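Local coordinates for peptidase M16 domain protein (Alicyclobacillus acidocaldarius subsp. acidocaldarius DSM 446, PDB 4XEA), which is a putative M16-family metallopeptidase that probably hydrolyses peptide bonds with a metal ion held by the family's inverted zinc-binding motif, at residues 111-116 against 209-214; 66-71 against 95-100. One frame throughout, in Å; residues are numbered along the deposited sequence.

Interaction 1. Residues 111-116 against 209-214; sequences TLLDFV and HVIEEN. With NA (sodium ion), chain B.
The side chains of Leu-113 and Asn-214 pass alongside, each reaching toward the other's helix, where helix 105-116 runs beside helix 204-216 in the alpha+beta fold of the M16 domain. Both helices pack on the mixed sheet: Leu-113 and Ile-211 each rest on Leu-196 of strand 194-200. The short helical segments run roughly parallel, 27° apart, and their axes come no closer than 10.8 Å, so side chains rather than backbones bridge the gap. Leu-113 points into it, and its CD1 lies 3.7 Å from CG of Asn-214. The same methyl meets the CG2 branch of Ile-211 at 4.1 Å, a looser apolar touch on the side nearer the sheet. Asn-214 reaches across because its CG stands anti to the backbone N (chi1 -177°), which carries the amide toward helix 105-116. There ND2 donates a nearly straight hydrogen bond, 3.0 Å long, to OD1 of Asp-114. The acceptor lies close to the amide plane, but the donor meets OD1 from above the carboxylate plane, 38° out of it. OD1 has a stronger partner in Lys-218, whose ammonium forms a salt bridge with it; two donors therefore grip this oxygen. With an alanine at Asn-214 the bond from ND2 is gone, and OD1 of Asp-114 would probably be left to Lys-218, while Leu-113 would lose the amide that lines its flank. Asp-114 is followed by Phe-115, which turns to another side of the helix: CG2 of Val-116 sits over the centre of its ring, 3.8 Å above the plane. The backbone O of Phe-115 binds a sodium ion at 2.1 Å.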
loop_
_atom_site.group_PDB
_atom_site.type_symbol
_atom_site.label_atom_id
_atom_site.label_comp_id
_atom_site.label_asym_id
_atom_site.label_seq_id
_atom_site.Cartn_x
_atom_site.Cartn_y
_atom_site.Cartn_z
ATOM N N THR A 111 5.716 -10.280 -24.835
ATOM C CA THR A 111 4.492 -10.920 -24.367
ATOM C C THR A 111 3.389 -9.872 -24.108
ATOM O O THR A 111 2.207 -10.092 -24.416
ATOM C CB THR A 111 4.773 -11.706 -23.081
ATOM O OG1 THR A 111 5.894 -12.602 -23.284
ATOM C CG2 THR A 111 3.522 -12.473 -22.638
ATOM N N LEU A 112 3.792 -8.727 -23.559
ATOM C CA LEU A 112 2.844 -7.640 -23.253
ATOM C C LEU A 112 2.220 -7.125 -24.556
ATOM O O LEU A 112 1.003 -7.015 -24.676
ATOM C CB LEU A 112 3.549 -6.514 -22.480
ATOM C CG LEU A 112 2.667 -5.311 -22.108
ATOM C CD1 LEU A 112 1.500 -5.731 -21.242
ATOM C CD2 LEU A 112 3.511 -4.246 -21.455
ATOM N N LEU A 113 3.056 -6.818 -25.536
ATOM C CA LEU A 113 2.529 -6.339 -26.822
ATOM C C LEU A 113 1.629 -7.407 -27.423
ATOM O O LEU A 113 0.505 -7.119 -27.819
ATOM C CB LEU A 113 3.649 -5.971 -27.794
ATOM C CG LEU A 113 4.473 -4.738 -27.427
ATOM C CD1 LEU A 113 5.765 -4.681 -28.252
ATOM C CD2 LEU A 113 3.633 -3.450 -27.582
ATOM N N ASP A 114 2.131 -8.638 -27.491
ATOM C CA ASP A 114 1.411 -9.753 -28.137
ATOM C C ASP A 114 0.022 -10.021 -27.546
ATOM O O ASP A 114 -0.956 -10.142 -28.287
ATOM C CB ASP A 114 2.259 -11.028 -28.086
ATOM C CG ASP A 114 3.484 -10.954 -28.986
ATOM O OD1 ASP A 114 3.598 -10.012 -29.824
ATOM O OD2 ASP A 114 4.312 -11.857 -28.863
ATOM N N PHE A 115 -0.102 -10.086 -26.221
ATOM C CA PHE A 115 -1.407 -10.480 -25.649
ATOM C C PHE A 115 -2.454 -9.345 -25.666
ATOM O O PHE A 115 -3.658 -9.596 -25.621
ATOM C CB PHE A 115 -1.250 -11.159 -24.265
ATOM C CG PHE A 115 -1.509 -10.265 -23.057
ATOM C CD1 PHE A 115 -2.794 -10.069 -22.579
ATOM C CD2 PHE A 115 -0.448 -9.693 -22.351
ATOM C CE1 PHE A 115 -3.034 -9.277 -21.430
ATOM C CE2 PHE A 115 -0.666 -8.908 -21.229
ATOM C CZ PHE A 115 -1.966 -8.693 -20.763
ATOM N N VAL A 116 -2.003 -8.106 -25.753
ATOM C CA VAL A 116 -2.920 -6.975 -25.845
ATOM C C VAL A 116 -3.332 -6.719 -27.313
ATOM O O VAL A 116 -4.429 -6.201 -27.555
ATOM C CB VAL A 116 -2.288 -5.744 -25.191
ATOM C CG1 VAL A 116 -3.175 -4.496 -25.331
ATOM C CG2 VAL A 116 -2.003 -6.051 -23.668
ATOM N N HIS A 209 14.568 -1.633 -29.833
ATOM C CA HIS A 209 14.683 -2.484 -31.008
ATOM C C HIS A 209 13.672 -3.649 -30.961
ATOM O O HIS A 209 13.046 -3.975 -31.956
ATOM C CB HIS A 209 16.136 -2.986 -31.086
ATOM C CG HIS A 209 16.427 -3.875 -32.246
ATOM N ND1 HIS A 209 16.443 -3.422 -33.550
ATOM C CD2 HIS A 209 16.775 -5.182 -32.295
ATOM C CE1 HIS A 209 16.766 -4.421 -34.356
ATOM N NE2 HIS A 209 16.978 -5.499 -33.619
ATOM N N VAL A 210 13.502 -4.267 -29.804
ATOM C CA VAL A 210 12.492 -5.330 -29.643
ATOM C C VAL A 210 11.058 -4.825 -29.960
ATOM O O VAL A 210 10.247 -5.525 -30.606
ATOM C CB VAL A 210 12.510 -5.880 -28.198
ATOM C CG1 VAL A 210 11.307 -6.796 -27.943
ATOM C CG2 VAL A 210 13.823 -6.576 -27.894
ATOM N N ILE A 211 10.751 -3.608 -29.518
ATOM C CA ILE A 211 9.406 -3.072 -29.705
ATOM C C ILE A 211 9.204 -2.831 -31.212
ATOM O O ILE A 211 8.203 -3.277 -31.764
ATOM C CB ILE A 211 9.149 -1.763 -28.890
ATOM C CG1 ILE A 211 9.227 -2.003 -27.390
ATOM C CG2 ILE A 211 7.755 -1.170 -29.197
ATOM C CD1 ILE A 211 9.457 -0.739 -26.567
ATOM N N GLU A 212 10.179 -2.183 -31.865
ATOM C CA GLU A 212 10.090 -1.862 -33.310
ATOM C C GLU A 212 9.950 -3.142 -34.122
ATOM O O GLU A 212 9.132 -3.226 -35.022
ATOM C CB GLU A 212 11.328 -1.094 -33.805
ATOM C CG GLU A 212 11.601 0.270 -33.150
ATOM C CD GLU A 212 10.967 1.444 -33.856
ATOM O OE1 GLU A 212 11.336 2.587 -33.514
ATOM O OE2 GLU A 212 10.088 1.250 -34.728
ATOM N N GLU A 213 10.738 -4.151 -33.772
ATOM C CA GLU A 213 10.695 -5.431 -34.486
ATOM C C GLU A 213 9.370 -6.152 -34.289
ATOM O O GLU A 213 8.808 -6.685 -35.235
ATOM C CB GLU A 213 11.875 -6.328 -34.091
ATOM C CG GLU A 213 13.164 -5.898 -34.737
ATOM C CD GLU A 213 13.125 -6.061 -36.256
ATOM O OE1 GLU A 213 12.631 -5.142 -36.957
ATOM O OE2 GLU A 213 13.566 -7.116 -36.745
ATOM N N ASN A 214 8.858 -6.140 -33.066
ATOM C CA ASN A 214 7.578 -6.765 -32.772
ATOM C C ASN A 214 6.440 -6.123 -33.564
ATOM O O ASN A 214 5.603 -6.827 -34.129
ATOM C CB ASN A 214 7.278 -6.653 -31.256
ATOM C CG ASN A 214 5.999 -7.356 -30.856
ATOM O OD1 ASN A 214 4.896 -6.877 -31.136
ATOM N ND2 ASN A 214 6.138 -8.487 -30.164
HETATM NA NA NA B . -5.189 -11.027 -25.859
HETATM O O HOH W 1 -4.122 -13.047 -26.196
HETATM O O HOH W 2 -7.355 -12.338 -25.683
#

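Interaction 2. Residues 66-71 against 95-100; sequences KMFEDP and TAYYFS. With NA (sodium ion), chain B.
The Tyr-97 ring has CZ of Phe-68 at its edge, near the ring plane, 4.2 Å from CD1, while Met-67 approaches the same ring obliquely. The Phe-68 side chain runs at a slant to that of Tyr-97; its ring stacks with Phe-76 and also meets the ring of Phe-115. Met-67, a selenomethionine, lies about at right angles to the tyrosine: its CB and CG are both 3.6 Å from Tyr-97 CE1. With CG anti to the backbone N (chi1 -161°) and the chain bent at both following torsions, its CE methyl curls back to lie 3.6 Å from OH of Tyr-97. That hydroxyl takes its hydrogen bond elsewhere, from or to OH of Tyr-189. The contact thus joins strand 95-101, next to the edge strand 84-90 of the mixed sheet, to the loop that leaves helix 59-66. This helix carries the HXXEH motif of M16 peptidases, in which His-61 and His-65 bind nickel together with Glu-136; the Phe-68 side chain is about 9 Å from that ion. The loop opens with a type I turn from Lys-66 to Glu-69, closed by the backbone bond from Glu-69 N to Lys-66 O, to which a salt bridge from Lys-66 NZ to Glu-69 OE1 (2.6 Å) is added. On the side of the turn facing helix 105-116, Met-67 O binds sodium at 2.5 Å, alongside the backbone O atoms of Phe-115 and Ser-118 and two waters. Water 2 donates to the backbone O atoms of Lys-66 and Glu-69, whereas water 1 donates to Glu-69 O and, at 2.9 Å, to Asp-70 OD2.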
loop_
_atom_site.group_PDB
_atom_site.type_symbol
_atom_site.label_atom_id
_atom_site.label_comp_id
_atom_site.label_asym_id
_atom_site.label_seq_id
_atom_site.Cartn_x
_atom_site.Cartn_y
_atom_site.Cartn_z
ATOM N N LYS A 66 -11.115 -10.411 -20.788
ATOM C CA LYS A 66 -10.942 -11.371 -21.873
ATOM C C LYS A 66 -9.610 -11.212 -22.594
ATOM O O LYS A 66 -9.216 -12.073 -23.388
ATOM C CB LYS A 66 -12.129 -11.262 -22.842
ATOM C CG LYS A 66 -13.449 -11.933 -22.317
ATOM C CD LYS A 66 -13.259 -13.293 -21.618
ATOM C CE LYS A 66 -12.574 -14.390 -22.473
ATOM N NZ LYS A 66 -12.157 -15.592 -21.658
HETATM N N MSE A 67 -8.896 -10.133 -22.283
HETATM C CA MSE A 67 -7.612 -9.864 -22.924
HETATM C C MSE A 67 -6.589 -10.950 -22.626
HETATM O O MSE A 67 -5.705 -11.195 -23.452
HETATM C CB MSE A 67 -7.034 -8.509 -22.491
HETATM C CG MSE A 67 -5.974 -7.959 -23.427
HETATM SE SE MSE A 67 -6.731 -7.703 -25.251
HETATM C CE MSE A 67 -8.318 -6.693 -24.751
ATOM N N PHE A 68 -6.709 -11.605 -21.472
ATOM C CA PHE A 68 -5.738 -12.592 -21.059
ATOM C C PHE A 68 -5.957 -13.966 -21.706
ATOM O O PHE A 68 -5.067 -14.795 -21.662
ATOM C CB PHE A 68 -5.717 -12.681 -19.535
ATOM C CG PHE A 68 -5.187 -11.435 -18.889
ATOM C CD1 PHE A 68 -3.827 -11.290 -18.654
ATOM C CD2 PHE A 68 -6.034 -10.388 -18.585
ATOM C CE1 PHE A 68 -3.308 -10.117 -18.072
ATOM C CE2 PHE A 68 -5.540 -9.195 -18.010
ATOM C CZ PHE A 68 -4.169 -9.073 -17.737
ATOM N N GLU A 69 -7.122 -14.188 -22.322
ATOM C CA GLU A 69 -7.396 -15.454 -23.040
ATOM C C GLU A 69 -6.422 -15.642 -24.211
ATOM O O GLU A 69 -6.253 -14.716 -25.019
ATOM C CB GLU A 69 -8.838 -15.461 -23.576
ATOM C CG GLU A 69 -9.270 -16.777 -24.263
ATOM C CD GLU A 69 -9.818 -17.815 -23.287
ATOM O OE1 GLU A 69 -10.879 -17.560 -22.682
ATOM O OE2 GLU A 69 -9.196 -18.889 -23.140
ATOM N N ASP A 70 -5.791 -16.826 -24.305
ATOM C CA ASP A 70 -4.936 -17.146 -25.465
ATOM C C ASP A 70 -4.856 -18.651 -25.660
ATOM O O ASP A 70 -4.563 -19.372 -24.715
ATOM C CB ASP A 70 -3.534 -16.566 -25.268
ATOM C CG ASP A 70 -2.748 -16.419 -26.566
ATOM O OD1 ASP A 70 -2.500 -17.429 -27.260
ATOM O OD2 ASP A 70 -2.352 -15.259 -26.870
ATOM N N PRO A 71 -5.119 -19.137 -26.885
ATOM C CA PRO A 71 -4.987 -20.589 -27.100
ATOM C C PRO A 71 -3.529 -21.070 -27.096
ATOM O O PRO A 71 -3.278 -22.285 -26.946
ATOM C CB PRO A 71 -5.598 -20.784 -28.487
ATOM C CG PRO A 71 -5.355 -19.472 -29.190
ATOM C CD PRO A 71 -5.475 -18.421 -28.124
ATOM N N THR A 95 -7.904 1.848 -20.006
ATOM C CA THR A 95 -7.653 0.483 -19.581
ATOM C C THR A 95 -6.151 0.246 -19.710
ATOM O O THR A 95 -5.528 0.622 -20.730
ATOM C CB THR A 95 -8.400 -0.559 -20.475
ATOM O OG1 THR A 95 -9.767 -0.170 -20.678
ATOM C CG2 THR A 95 -8.368 -1.944 -19.840
ATOM N N ALA A 96 -5.574 -0.349 -18.664
ATOM C CA ALA A 96 -4.127 -0.546 -18.553
ATOM C C ALA A 96 -3.750 -2.006 -18.279
ATOM O O ALA A 96 -4.408 -2.688 -17.471
ATOM C CB ALA A 96 -3.552 0.331 -17.446
ATOM N N TYR A 97 -2.673 -2.435 -18.963
ATOM C CA TYR A 97 -2.022 -3.739 -18.827
ATOM C C TYR A 97 -0.556 -3.518 -18.441
ATOM O O TYR A 97 0.157 -2.711 -19.065
ATOM C CB TYR A 97 -2.140 -4.528 -20.144
ATOM C CG TYR A 97 -3.589 -4.647 -20.611
ATOM C CD1 TYR A 97 -4.370 -5.722 -20.208
ATOM C CD2 TYR A 97 -4.201 -3.634 -21.365
ATOM C CE1 TYR A 97 -5.685 -5.828 -20.550
ATOM C CE2 TYR A 97 -5.556 -3.737 -21.741
ATOM C CZ TYR A 97 -6.287 -4.834 -21.321
ATOM O OH TYR A 97 -7.611 -4.971 -21.663
ATOM N N TYR A 98 -0.082 -4.205 -17.388
ATOM C CA TYR A 98 1.247 -3.877 -16.879
ATOM C C TYR A 98 1.929 -5.064 -16.238
ATOM O O TYR A 98 1.247 -5.969 -15.759
ATOM C CB TYR A 98 1.144 -2.719 -15.900
ATOM C CG TYR A 98 0.269 -2.968 -14.676
ATOM C CD1 TYR A 98 0.832 -3.371 -13.480
ATOM C CD2 TYR A 98 -1.120 -2.779 -14.720
ATOM C CE1 TYR A 98 0.047 -3.601 -12.342
ATOM C CE2 TYR A 98 -1.918 -2.985 -13.578
ATOM C CZ TYR A 98 -1.321 -3.389 -12.404
ATOM O OH TYR A 98 -2.084 -3.641 -11.297
ATOM N N PHE A 99 3.268 -5.082 -16.292
ATOM C CA PHE A 99 4.035 -6.068 -15.592
ATOM C C PHE A 99 5.126 -5.393 -14.802
ATOM O O PHE A 99 5.506 -4.249 -15.052
ATOM C CB PHE A 99 4.620 -7.150 -16.558
ATOM C CG PHE A 99 5.768 -6.682 -17.428
ATOM C CD1 PHE A 99 7.054 -6.582 -16.923
ATOM C CD2 PHE A 99 5.561 -6.400 -18.780
ATOM C CE1 PHE A 99 8.112 -6.171 -17.729
ATOM C CE2 PHE A 99 6.619 -5.993 -19.596
ATOM C CZ PHE A 99 7.891 -5.872 -19.072
ATOM N N SER A 100 5.640 -6.119 -13.832
ATOM C CA SER A 100 6.918 -5.790 -13.250
ATOM C C SER A 100 7.771 -7.063 -13.129
ATOM O O SER A 100 7.252 -8.157 -12.924
ATOM C CB SER A 100 6.714 -5.120 -11.920
ATOM O OG SER A 100 6.261 -6.063 -10.998
HETATM NA NA NA B . -5.189 -11.027 -25.859
HETATM O O HOH W 2 -7.355 -12.338 -25.683
HETATM O O HOH W 1 -4.122 -13.047 -26.196
#

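Overall arrangement
Interaction 2 is buried, apolar across its segments and built on aromatic rings; interaction 1 is only partly buried, with leucine and isoleucine beneath a polar amide-carboxylate pair on its more exposed side. Their centres are 13 Å apart and they meet through helix 105-116, which directly follows strand 95-101 in the chain: Val-116 CG2 packs 3.7 Å from Tyr-97 CG. Sodium also joins 66-71 to 111-116, through backbone oxygens and two shared waters. Interaction 1 then extends the layer to helix 204-216, further from the nickel-binding helix 59-66, after which 66-71 forms a loop.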